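Local coordinates for protein putative alpha-galactosidase (Bacteroides fragilis, PDB 4NZJ) that probably hydrolyses terminal, non-reducing alpha-D-galactose residues from alpha-D-galactosides such as galactose oligosaccharides, galactomannans and galactolipids, at residues A[112-116]-A[117-121]; A[139-142]-A[143-147]; A[102-106]-A[107-111]. All blocks are in the same frame, centred on the assembly; numbering follows the deposited sequence.

Interaction 1. Residues A[112-116]-A[117-121]; sequences QHLTE and ELVLQ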
loop_
_atom_site.group_PDB
_atom_site.type_symbol
_atom_site.label_atom_id
_atom_site.label_comp_id
_atom_site.label_asym_id
_atom_site.label_seq_id
_atom_site.Cartn_x
_atom_site.Cartn_y
_atom_site.Cartn_z
ATOM N N GLN A 112 -11.336 -2.237 19.200
ATOM C CA GLN A 112 -12.707 -1.789 19.445
ATOM C C GLN A 112 -12.788 -0.390 20.050
ATOM O O GLN A 112 -13.871 0.040 20.465
ATOM C CB GLN A 112 -13.420 -2.763 20.388
ATOM C CG GLN A 112 -13.631 -4.145 19.798
ATOM C CD GLN A 112 -14.487 -5.024 20.690
ATOM O OE1 GLN A 112 -15.474 -4.567 21.259
ATOM N NE2 GLN A 112 -14.115 -6.291 20.807
ATOM N N HIS A 113 -11.659 0.321 20.104
ATOM C CA HIS A 113 -11.596 1.605 20.793
ATOM C C HIS A 113 -11.137 2.740 19.889
ATOM O O HIS A 113 -10.542 3.707 20.353
ATOM C CB HIS A 113 -10.699 1.475 22.023
ATOM C CG HIS A 113 -11.277 0.590 23.078
ATOM N ND1 HIS A 113 -12.176 1.045 24.018
ATOM C CD2 HIS A 113 -11.117 -0.734 23.320
ATOM C CE1 HIS A 113 -12.527 0.047 24.811
ATOM N NE2 HIS A 113 -11.901 -1.044 24.406
ATOM N N LEU A 114 -11.433 2.630 18.600
ATOM C CA LEU A 114 -11.155 3.717 17.670
ATOM C C LEU A 114 -12.200 4.808 17.866
ATOM O O LEU A 114 -13.358 4.525 18.171
ATOM C CB LEU A 114 -11.169 3.219 16.224
ATOM C CG LEU A 114 -10.726 4.233 15.164
ATOM C CD1 LEU A 114 -9.257 4.582 15.324
ATOM C CD2 LEU A 114 -10.991 3.694 13.769
ATOM N N THR A 115 -11.779 6.058 17.717
ATOM C CA THR A 115 -12.682 7.205 17.805
ATOM C C THR A 115 -12.282 8.229 16.759
ATOM O O THR A 115 -11.196 8.149 16.184
ATOM C CB THR A 115 -12.598 7.897 19.171
ATOM O OG1 THR A 115 -11.298 8.480 19.325
ATOM C CG2 THR A 115 -12.864 6.909 20.317
ATOM N N GLU A 116 -13.150 9.209 16.542
ATOM C CA GLU A 116 -12.852 10.323 15.643
ATOM C C GLU A 116 -11.528 10.967 16.023
ATOM O O GLU A 116 -10.658 11.157 15.168
ATOM C CB GLU A 116 -13.968 11.370 15.722
ATOM C CG GLU A 116 -13.686 12.668 14.969
ATOM C CD GLU A 116 -14.508 13.833 15.483
ATOM O OE1 GLU A 116 -15.659 14.004 15.040
ATOM O OE2 GLU A 116 -13.997 14.597 16.327
ATOM N N GLU A 117 -11.388 11.293 17.305
ATOM C CA GLU A 117 -10.186 11.966 17.809
ATOM C C GLU A 117 -8.923 11.194 17.448
ATOM O O GLU A 117 -7.925 11.783 17.026
ATOM C CB GLU A 117 -10.268 12.157 19.329
ATOM C CG GLU A 117 -8.996 12.687 19.985
ATOM C CD GLU A 117 -8.635 14.090 19.531
ATOM O OE1 GLU A 117 -9.547 14.820 19.095
ATOM O OE2 GLU A 117 -7.446 14.470 19.628
ATOM N N LEU A 118 -8.965 9.880 17.610
ATOM C CA LEU A 118 -7.791 9.054 17.368
ATOM C C LEU A 118 -7.452 8.905 15.878
ATOM O O LEU A 118 -6.277 8.820 15.516
ATOM C CB LEU A 118 -7.961 7.691 18.054
ATOM C CG LEU A 118 -8.038 7.809 19.580
ATOM C CD1 LEU A 118 -8.512 6.506 20.211
ATOM C CD2 LEU A 118 -6.711 8.242 20.188
ATOM N N VAL A 119 -8.460 8.883 15.008
ATOM C CA VAL A 119 -8.202 8.901 13.572
ATOM C C VAL A 119 -7.523 10.227 13.178
ATOM O O VAL A 119 -6.565 10.232 12.404
ATOM C CB VAL A 119 -9.487 8.730 12.742
ATOM C CG1 VAL A 119 -9.191 8.845 11.254
ATOM C CG2 VAL A 119 -10.135 7.383 13.034
ATOM N N LEU A 120 -8.038 11.336 13.696
ATOM C CA LEU A 120 -7.501 12.661 13.374
ATOM C C LEU A 120 -6.064 12.807 13.868
ATOM O O LEU A 120 -5.214 13.352 13.159
ATOM C CB LEU A 120 -8.381 13.769 13.953
ATOM C CG LEU A 120 -9.522 14.281 13.067
ATOM C CD1 LEU A 120 -10.240 13.176 12.316
ATOM C CD2 LEU A 120 -10.496 15.118 13.880
ATOM N N GLN A 121 -5.790 12.303 15.069
ATOM C CA GLN A 121 -4.421 12.291 15.597
ATOM C C GLN A 121 -3.489 11.489 14.698
ATOM O O GLN A 121 -2.334 11.857 14.493
ATOM C CB GLN A 121 -4.384 11.685 16.997
ATOM C CG GLN A 121 -4.884 12.590 18.099
ATOM C CD GLN A 121 -4.754 11.949 19.465
ATOM O OE1 GLN A 121 -3.995 10.994 19.650
ATOM N NE2 GLN A 121 -5.489 12.475 20.435
HETATM O O HOH W 1 -11.578 15.272 17.361
#
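Thr115 and Leu118 illustrate how a side chain can cap the start of a helix, here helix 116-128. Thr115 is the N-cap, and its OG1 accepts the N-H of Leu118 at 3.2 Å along a nearly straight path (158°). A chi1 of 66° sets OG1 between the backbone N and the carbonyl carbon, facing the first turn. Leu118 also lies against this capping oxygen, its CG 3.3 Å from Thr115 OG1. Regular main-chain bonds follow, from Val119 N to Thr115 O (3.1 Å) and from Leu120 N to Glu116 O (3.0 Å).

In the apolar group, CD1 of Leu114 meets CG2 of Val119 at 3.7 Å. The rest of the leucine fork stays close to the same methyl.

Among the charged groups, a water donates to Glu116 OE2 and to Glu117 OE1, linking two carboxylates that would otherwise probably repel each other. Glu117 has two conformers, so its half of this bridge is less certain. The stronger partner of Glu116 OE2 is Arg165, through a salt bridge.

Helix 166-176 packs alongside, with Val170 against both Glu116 and Val119, and Tyr173 against Leu120, while Leu114 reaches Ser106 and Ile141 in the loops that follow strands 102-105 and 138-140.

Interaction 2. Residues A[139-142]-A[143-147]; sequences INID and DFWQL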
loop_
_atom_site.group_PDB
_atom_site.type_symbol
_atom_site.label_atom_id
_atom_site.label_comp_id
_atom_site.label_asym_id
_atom_site.label_seq_id
_atom_site.Cartn_x
_atom_site.Cartn_y
_atom_site.Cartn_z
ATOM N N ILE A 139 -6.058 6.030 5.093
ATOM C CA ILE A 139 -6.278 5.878 6.524
ATOM C C ILE A 139 -7.557 5.058 6.658
ATOM O O ILE A 139 -8.636 5.525 6.324
ATOM C CB ILE A 139 -6.384 7.250 7.210
ATOM C CG1 ILE A 139 -5.019 7.940 7.121
ATOM C CG2 ILE A 139 -6.833 7.124 8.662
ATOM C CD1 ILE A 139 -4.969 9.322 7.728
ATOM N N ASN A 140 -7.414 3.817 7.106
ATOM C CA ASN A 140 -8.489 2.835 7.016
ATOM C C ASN A 140 -9.082 2.490 8.376
ATOM O O ASN A 140 -8.414 1.905 9.239
ATOM C CB ASN A 140 -7.982 1.570 6.321
ATOM C CG ASN A 140 -7.552 1.813 4.879
ATOM O OD1 ASN A 140 -7.896 2.823 4.262
ATOM N ND2 ASN A 140 -6.797 0.874 4.329
ATOM N N ILE A 141 -10.349 2.853 8.548
ATOM C CA ILE A 141 -11.147 2.452 9.694
ATOM C C ILE A 141 -11.482 0.979 9.503
ATOM O O ILE A 141 -11.895 0.562 8.416
ATOM C CB ILE A 141 -12.448 3.293 9.777
ATOM C CG1 ILE A 141 -12.101 4.762 10.017
ATOM C CG2 ILE A 141 -13.381 2.777 10.863
ATOM C CD1 ILE A 141 -13.295 5.693 9.996
ATOM N N ASP A 142 -11.296 0.191 10.553
ATOM C CA ASP A 142 -11.572 -1.236 10.495
ATOM C C ASP A 142 -12.907 -1.552 11.191
ATOM O O ASP A 142 -13.819 -0.727 11.177
ATOM C CB ASP A 142 -10.386 -2.022 11.070
ATOM C CG ASP A 142 -10.274 -3.425 10.478
ATOM O OD1 ASP A 142 -9.735 -3.570 9.355
ATOM O OD2 ASP A 142 -10.742 -4.379 11.135
ATOM N N ASP A 143 -13.028 -2.733 11.798
ATOM C CA ASP A 143 -14.301 -3.233 12.326
ATOM C C ASP A 143 -14.761 -2.403 13.540
ATOM O O ASP A 143 -13.964 -1.700 14.167
ATOM C CB ASP A 143 -14.098 -4.713 12.715
ATOM C CG ASP A 143 -15.382 -5.546 12.734
ATOM O OD1 ASP A 143 -16.504 -5.028 12.564
ATOM O OD2 ASP A 143 -15.226 -6.777 12.931
ATOM N N PHE A 144 -16.053 -2.488 13.857
ATOM C CA PHE A 144 -16.661 -1.847 15.041
ATOM C C PHE A 144 -16.851 -0.322 14.968
ATOM O O PHE A 144 -17.076 0.311 16.004
ATOM C CB PHE A 144 -15.907 -2.178 16.341
ATOM C CG PHE A 144 -15.916 -3.632 16.719
ATOM C CD1 PHE A 144 -14.908 -4.479 16.284
ATOM C CD2 PHE A 144 -16.895 -4.136 17.561
ATOM C CE1 PHE A 144 -14.890 -5.808 16.664
ATOM C CE2 PHE A 144 -16.888 -5.467 17.940
ATOM C CZ PHE A 144 -15.886 -6.300 17.488
ATOM N N TRP A 145 -16.785 0.271 13.778
ATOM C CA TRP A 145 -17.227 1.666 13.614
ATOM C C TRP A 145 -18.760 1.752 13.678
ATOM O O TRP A 145 -19.323 2.813 13.961
ATOM C CB TRP A 145 -16.713 2.266 12.300
ATOM C CG TRP A 145 -17.238 1.575 11.092
ATOM C CD1 TRP A 145 -16.650 0.549 10.412
ATOM C CD2 TRP A 145 -18.470 1.851 10.419
ATOM N NE1 TRP A 145 -17.451 0.159 9.358
ATOM C CE2 TRP A 145 -18.574 0.944 9.345
ATOM C CE3 TRP A 145 -19.508 2.767 10.634
ATOM C CZ2 TRP A 145 -19.667 0.936 8.479
ATOM C CZ3 TRP A 145 -20.590 2.760 9.770
ATOM C CH2 TRP A 145 -20.662 1.849 8.708
ATOM N N GLN A 146 -19.412 0.629 13.392
ATOM C CA GLN A 146 -20.870 0.524 13.347
ATOM C C GLN A 146 -21.419 -0.248 14.542
ATOM O O GLN A 146 -20.683 -0.989 15.208
ATOM C CB GLN A 146 -21.313 -0.150 12.040
ATOM C CG GLN A 146 -21.022 -1.649 11.921
ATOM C CD GLN A 146 -19.619 -1.960 11.414
ATOM O OE1 GLN A 146 -18.616 -1.595 12.044
ATOM N NE2 GLN A 146 -19.537 -2.643 10.269
ATOM N N LEU A 147 -22.717 -0.092 14.790
ATOM C CA LEU A 147 -23.392 -0.785 15.880
ATOM C C LEU A 147 -23.727 -2.226 15.476
ATOM O O LEU A 147 -23.682 -2.571 14.292
ATOM C CB LEU A 147 -24.662 -0.032 16.291
ATOM C CG LEU A 147 -24.446 1.385 16.829
ATOM C CD1 LEU A 147 -25.777 2.002 17.228
ATOM C CD2 LEU A 147 -23.480 1.402 18.006
HETATM O O HOH W 2 -11.972 0.155 13.588
#
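From Asp142 to Asp143 the chain has left strand 138-140 but stays fairly extended; the turn comes at Phe144 and Trp145, Phe144 having a positive phi (74°), and it brings Trp145 back beside Ile141 and Asp142. The only direct hydrogen bond between 139-142 and 143-147 is short in sequence: Asp143 N donates to Asp142 OD2 at 2.9 Å, approaching from above the carboxylate plane, 42° out of it. A water adds a second link, donating to Asp143 O at 2.8 Å and accepting a weak bond from Asp142 N.

The next residue makes a similar but more bent bond: the N-H of Phe144 donates to Asp143 OD1 at 2.9 Å, from the anti side and out of the carboxylate plane. Each aspartate thus takes the N-H of its successor, which limits the rotation of its carboxylate. Further partners fix both groups. Lys218 forms a salt bridge with Asp142 OD1, while Thr191 OG1 and Gly193 N bind the two oxygens of Asp143; Asp143 OD2 also holds a bound glycerol.

Trp145 closes the turn. Its chi1 of 63° sets CG between the backbone N and the carbonyl carbon, with CD1 toward Asp142 O, which faces the indole edge close to its plane at 3.2 Å from CD1. CG2 of Ile141 meets Trp145 CB at 3.7 Å, the side chains crossing at about a right angle. NE1 goes instead to Tyr184 O on the adjacent strand 180-186.

An aspartate pair just beyond the C-terminal end of a parallel strand is in keeping with the TIM barrel of glycosyl hydrolase family 27. Active sites of such barrels lie at this end of the strands, and the glycerol on Asp143, though probably from the crystallisation liquor, is consistent with a pocket there.

Interaction 3. Residues A[102-106]-A[107-111]; sequences MGWNS and WNTFG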
loop_
_atom_site.group_PDB
_atom_site.type_symbol
_atom_site.label_atom_id
_atom_site.label_comp_id
_atom_site.label_asym_id
_atom_site.label_seq_id
_atom_site.Cartn_x
_atom_site.Cartn_y
_atom_site.Cartn_z
HETATM N N MSE A 102 -0.804 2.646 -0.368
HETATM C CA MSE A 102 0.030 2.848 0.803
HETATM C C MSE A 102 -0.777 3.575 1.845
HETATM O O MSE A 102 -1.545 4.484 1.520
HETATM C CB MSE A 102 1.242 3.698 0.434
HETATM C CG MSE A 102 2.076 3.090 -0.690
HETATM SE SE MSE A 102 3.560 4.284 -1.177
HETATM C CE MSE A 102 4.341 4.521 0.613
ATOM N N GLY A 103 -0.601 3.203 3.106
ATOM C CA GLY A 103 -1.371 3.830 4.173
ATOM C C GLY A 103 -1.290 3.103 5.492
ATOM O O GLY A 103 -0.254 2.525 5.839
ATOM N N TRP A 104 -2.400 3.137 6.217
ATOM C CA TRP A 104 -2.475 2.662 7.596
ATOM C C TRP A 104 -3.846 2.056 7.857
ATOM O O TRP A 104 -4.856 2.551 7.356
ATOM C CB TRP A 104 -2.237 3.839 8.537
ATOM C CG TRP A 104 -2.446 3.590 9.996
ATOM C CD1 TRP A 104 -1.548 3.058 10.869
ATOM C CD2 TRP A 104 -3.618 3.903 10.764
ATOM N NE1 TRP A 104 -2.085 3.006 12.131
ATOM C CE2 TRP A 104 -3.355 3.522 12.096
ATOM C CE3 TRP A 104 -4.862 4.468 10.456
ATOM C CZ2 TRP A 104 -4.288 3.702 13.130
ATOM C CZ3 TRP A 104 -5.798 4.635 11.482
ATOM C CH2 TRP A 104 -5.500 4.260 12.801
ATOM N N ASN A 105 -3.859 0.970 8.623
ATOM C CA ASN A 105 -5.092 0.327 9.068
ATOM C C ASN A 105 -5.165 0.407 10.587
ATOM O O ASN A 105 -4.162 0.199 11.279
ATOM C CB ASN A 105 -5.140 -1.121 8.599
ATOM C CG ASN A 105 -6.354 -1.871 9.123
ATOM O OD1 ASN A 105 -6.382 -2.285 10.282
ATOM N ND2 ASN A 105 -7.364 -2.053 8.269
ATOM N N SER A 106 -6.354 0.703 11.094
ATOM C CA SER A 106 -6.559 1.026 12.503
ATOM C C SER A 106 -6.664 -0.144 13.481
ATOM O O SER A 106 -6.670 0.076 14.690
ATOM C CB SER A 106 -7.840 1.848 12.643
ATOM O OG SER A 106 -8.974 1.066 12.265
ATOM N N TRP A 107 -6.789 -1.371 12.981
ATOM C CA TRP A 107 -7.217 -2.464 13.853
ATOM C C TRP A 107 -6.204 -2.790 14.948
ATOM O O TRP A 107 -6.554 -2.841 16.124
ATOM C CB TRP A 107 -7.553 -3.733 13.066
ATOM C CG TRP A 107 -7.965 -4.793 14.009
ATOM C CD1 TRP A 107 -7.244 -5.897 14.372
ATOM C CD2 TRP A 107 -9.157 -4.811 14.796
ATOM N NE1 TRP A 107 -7.933 -6.618 15.316
ATOM C CE2 TRP A 107 -9.112 -5.974 15.594
ATOM C CE3 TRP A 107 -10.273 -3.966 14.892
ATOM C CZ2 TRP A 107 -10.139 -6.316 16.478
ATOM C CZ3 TRP A 107 -11.287 -4.302 15.773
ATOM C CH2 TRP A 107 -11.214 -5.470 16.555
ATOM N N ASN A 108 -4.954 -3.024 14.561
ATOM C CA ASN A 108 -3.952 -3.458 15.524
ATOM C C ASN A 108 -3.747 -2.438 16.644
ATOM O O ASN A 108 -3.591 -2.805 17.807
ATOM C CB ASN A 108 -2.621 -3.750 14.828
ATOM C CG ASN A 108 -1.643 -4.488 15.724
ATOM O OD1 ASN A 108 -0.671 -3.910 16.214
ATOM N ND2 ASN A 108 -1.908 -5.763 15.961
ATOM N N THR A 109 -3.766 -1.158 16.293
ATOM C CA THR A 109 -3.506 -0.109 17.272
ATOM C C THR A 109 -4.697 0.130 18.199
ATOM O O THR A 109 -4.533 0.259 19.410
ATOM C CB THR A 109 -3.138 1.216 16.579
ATOM O OG1 THR A 109 -1.944 1.028 15.817
ATOM C CG2 THR A 109 -2.913 2.325 17.602
ATOM N N PHE A 110 -5.899 0.201 17.627
ATOM C CA PHE A 110 -7.056 0.695 18.382
ATOM C C PHE A 110 -8.177 -0.314 18.622
ATOM O O PHE A 110 -8.991 -0.121 19.533
ATOM C CB PHE A 110 -7.623 1.939 17.695
ATOM C CG PHE A 110 -6.679 3.109 17.698
ATOM C CD1 PHE A 110 -6.291 3.694 18.890
ATOM C CD2 PHE A 110 -6.180 3.624 16.511
ATOM C CE1 PHE A 110 -5.415 4.769 18.903
ATOM C CE2 PHE A 110 -5.313 4.705 16.513
ATOM C CZ PHE A 110 -4.929 5.276 17.710
ATOM N N GLY A 111 -8.226 -1.379 17.827
ATOM C CA GLY A 111 -9.227 -2.430 18.025
ATOM C C GLY A 111 -10.639 -1.879 18.121
ATOM O O GLY A 111 -11.072 -1.120 17.248
HETATM O O HOH W 3 -3.104 -0.202 13.679
HETATM O O HOH W 4 -4.059 -3.026 11.832
HETATM O O HOH W 5 -9.840 -0.023 15.033
#
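Asn105 and Trp107 form an Asx turn at the point where strand 102-105 of the TIM barrel passes into the single-turn helix 107-110. With CG of Asn105 anti to the backbone N (chi1 176°), OD1 is brought to the N-H of Trp107, which it accepts at 2.9 Å; the bond is nearly straight at the hydrogen, but the donor stands above the carbonyl plane. The side chains of Asn105 and Trp107 lie side by side and point the same way, bringing Trp107 CB close to the same oxygen. A water that donates to OD1 accepts from Asn108 N, extending the cap to a second amide of the turn. The other end of the Asn105 amide is held as well, ND2 donating to Asp142 OD1.

Ser106 contributes through its backbone: its carbonyl oxygen accepts from Phe110 N at 3.0 Å and closes the helical turn. A chi1 of 65° puts its OG between the backbone N and the carbonyl carbon, where it bonds to Asn140 O at the end of the neighbouring strand and to Asp142 N just past it.

Aromatic rings pack around this polar centre. Trp104 (chi1 172°) swings its indole past Ser106, whose CA rests 3.4 Å above one face, toward the rim. The indole then meets Phe110 edge to edge, CZ2 of Trp104 lying 3.7 Å from Phe110 CE2, with the side chains at about a right angle. The polar NE1 of Trp104 is satisfied by Asn362 O. Thr109 CG2 sits over the centre of one face of the Phe110 ring, 3.4 Å above the plane. Thr109 OG1, meanwhile, donates to a water, which in turn donates a hydrogen bond to Asn105 O. Finally, Gly111, its phi positive, places CA 3.5 Å above one face of the Trp107 indole.

Overall arrangement
Along the chain the order is interaction 3, interaction 1, interaction 2, with centres about 10 Å apart for every pair, all inside the TIM-barrel domain. Together they trace one strand-helix-strand passage: strand 102-105, the short helix 107-110, helix 116-128 and then strand 138-140, which lies parallel to and beside strand 102-105. Asn140 N probably bonds to Trp104 O across that pair of strands. Side chains join the rest: Leu118 of interaction 1 packs on Phe110 of interaction 3, Val119 CG1 lies against Ile139 CG2 of interaction 2, and Phe144 packs on Trp107. The passage exemplifies a beta-alpha-beta crossover, which brings the ends of the two strands, and the loops that leave them, side by side.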